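Local structure of vascular protein tyrosine phosphatase 1 (3I36) at residues C146-R151 / W208-V213. The protein probably dephosphorylates phosphotyrosine in proteins through its cytoplasmic catalytic domain, as a receptor-type tyrosine phosphatase of the plasma membrane. Residues are numbered along the deposited sequence; the frame is centred on the assembly and turned at random.
Sequences CVEQGR and WPDHGV
Two irregular loops meet at Glu148 and Asp210, whose CA atoms stand 6.1 Å apart; in 146-151 the chain reverses through Gln149 and Gly150, both with positive phi, across a hydrogen bond from Glu148 N to Arg151 O. Glu148 points toward 208-213 with its chain extended beyond CG, and Asp210 OD1 lies alongside it, 3.9 Å from Glu148 CB. The two carboxylates are tilted 49° to each other, and Glu148 OE1 and Asp210 OD1, 4.0 Å apart, could repel. Arg250, a likely substrate-binding residue of the P-loop, pairs with Glu148 OE1 in a salt bridge and lies against the Trp208 indole in a cation-pi contact, so both loops touch its side chain. Water bridges the gap twice: one molecule sits 2.7 Å from both Glu148 OE2 and Trp208 O, and another donates to Asp210 OD2 and accepts a weak bond from Gln149 N. Exposed and poorly ordered, Gln149 brings OE1 obliquely within 3.7 Å of His211 NE2, without a hydrogen bond. Trp208-Pro209-Asp210 is the family's WPD signature; Asp210, likely substrate-binding, is probably the general acid. This WPD loop, between strand 196-205 and helix 218-231, faces the loop that runs from strand 139-142 to strand 164-166.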
loop_
_atom_site.group_PDB
_atom_site.type_symbol
_atom_site.label_atom_id
_atom_site.label_comp_id
_atom_site.label_asym_id
_atom_site.label_seq_id
_atom_site.Cartn_x
_atom_site.Cartn_y
_atom_site.Cartn_z
ATOM N N CYS A 146 5.304 5.389 -12.887
ATOM C CA CYS A 146 4.625 4.563 -13.871
ATOM C C CYS A 146 5.600 3.698 -14.629
ATOM O O CYS A 146 5.272 2.589 -15.034
ATOM C CB CYS A 146 3.873 5.439 -14.860
ATOM S SG CYS A 146 2.473 6.234 -14.109
ATOM N N VAL A 147 6.798 4.228 -14.837
ATOM C CA VAL A 147 7.831 3.506 -15.547
ATOM C C VAL A 147 9.106 3.546 -14.727
ATOM O O VAL A 147 9.548 4.611 -14.299
ATOM C CB VAL A 147 8.086 4.131 -16.927
ATOM C CG1 VAL A 147 9.351 3.552 -17.543
ATOM C CG2 VAL A 147 6.876 3.914 -17.827
ATOM N N GLU A 148 9.698 2.377 -14.508
ATOM C CA GLU A 148 10.930 2.275 -13.736
ATOM C C GLU A 148 11.944 1.373 -14.432
ATOM O O GLU A 148 11.751 0.161 -14.524
ATOM C CB GLU A 148 10.638 1.749 -12.328
ATOM C CG GLU A 148 9.728 2.647 -11.506
ATOM C CD GLU A 148 9.912 2.454 -10.014
ATOM O OE1 GLU A 148 10.528 1.443 -9.616
ATOM O OE2 GLU A 148 9.438 3.312 -9.239
ATOM N N GLN A 149 12.969 1.998 -14.998
ATOM C CA GLN A 149 14.014 1.275 -15.708
ATOM C C GLN A 149 13.381 0.803 -16.961
ATOM O O GLN A 149 13.309 -0.322 -17.282
ATOM C CB GLN A 149 14.425 0.112 -14.901
ATOM C CG GLN A 149 13.278 -0.565 -14.292
ATOM C CD GLN A 149 13.694 -1.818 -13.643
ATOM O OE1 GLN A 149 14.127 -1.826 -12.488
ATOM N NE2 GLN A 149 13.638 -2.891 -14.393
ATOM N N GLY A 150 12.791 1.750 -17.603
ATOM C CA GLY A 150 12.324 1.569 -18.966
ATOM C C GLY A 150 11.206 0.551 -19.064
ATOM O O GLY A 150 10.900 0.053 -20.148
ATOM N N ARG A 151 10.593 0.241 -17.926
ATOM C CA ARG A 151 9.502 -0.725 -17.883
ATOM C C ARG A 151 8.268 -0.135 -17.207
ATOM O O ARG A 151 8.380 0.629 -16.249
ATOM C CB ARG A 151 9.941 -1.998 -17.156
ATOM N N TRP A 208 11.202 6.690 -4.711
ATOM C CA TRP A 208 11.729 5.411 -4.291
ATOM C C TRP A 208 12.786 4.990 -5.315
ATOM O O TRP A 208 12.539 5.059 -6.517
ATOM C CB TRP A 208 10.614 4.379 -4.251
ATOM C CG TRP A 208 10.958 3.197 -3.433
ATOM C CD1 TRP A 208 11.896 2.254 -3.715
ATOM C CD2 TRP A 208 10.368 2.824 -2.185
ATOM N NE1 TRP A 208 11.926 1.309 -2.717
ATOM C CE2 TRP A 208 10.989 1.631 -1.772
ATOM C CE3 TRP A 208 9.364 3.377 -1.380
ATOM C CZ2 TRP A 208 10.653 0.989 -0.578
ATOM C CZ3 TRP A 208 9.024 2.736 -0.209
ATOM C CH2 TRP A 208 9.671 1.557 0.186
ATOM N N PRO A 209 13.963 4.539 -4.848
ATOM C CA PRO A 209 15.027 4.245 -5.818
ATOM C C PRO A 209 14.591 3.142 -6.778
ATOM O O PRO A 209 13.781 2.307 -6.414
ATOM C CB PRO A 209 16.186 3.766 -4.940
ATOM C CG PRO A 209 15.885 4.305 -3.557
ATOM C CD PRO A 209 14.387 4.283 -3.460
ATOM N N ASP A 210 15.117 3.148 -7.995
ATOM C CA ASP A 210 14.756 2.132 -8.969
ATOM C C ASP A 210 15.157 0.764 -8.459
ATOM O O ASP A 210 14.510 -0.232 -8.756
ATOM C CB ASP A 210 15.410 2.423 -10.317
ATOM C CG ASP A 210 14.705 3.531 -11.069
ATOM O OD1 ASP A 210 13.553 3.852 -10.704
ATOM O OD2 ASP A 210 15.294 4.080 -12.022
ATOM N N HIS A 211 16.229 0.726 -7.678
ATOM C CA HIS A 211 16.678 -0.508 -7.054
ATOM C C HIS A 211 16.875 -0.284 -5.568
ATOM O O HIS A 211 17.372 0.762 -5.147
ATOM C CB HIS A 211 17.989 -0.979 -7.683
ATOM C CG HIS A 211 17.894 -1.212 -9.156
ATOM N ND1 HIS A 211 18.207 -0.242 -10.084
ATOM C CD2 HIS A 211 17.501 -2.297 -9.863
ATOM C CE1 HIS A 211 18.021 -0.724 -11.300
ATOM N NE2 HIS A 211 17.593 -1.969 -11.193
ATOM N N GLY A 212 16.482 -1.273 -4.780
ATOM C CA GLY A 212 16.668 -1.218 -3.348
ATOM C C GLY A 212 15.740 -0.212 -2.708
ATOM O O GLY A 212 14.861 0.353 -3.357
ATOM N N VAL A 213 15.957 0.007 -1.422
ATOM C CA VAL A 213 15.114 0.866 -0.623
ATOM C C VAL A 213 15.700 2.261 -0.571
ATOM O O VAL A 213 16.865 2.460 -0.912
ATOM C CB VAL A 213 15.024 0.314 0.800
ATOM C CG1 VAL A 213 14.345 -1.063 0.776
ATOM C CG2 VAL A 213 16.418 0.226 1.415
HETATM O O HOH W 1 10.388 5.516 -8.019
HETATM O O HOH W 2 13.237 5.273 -14.262
#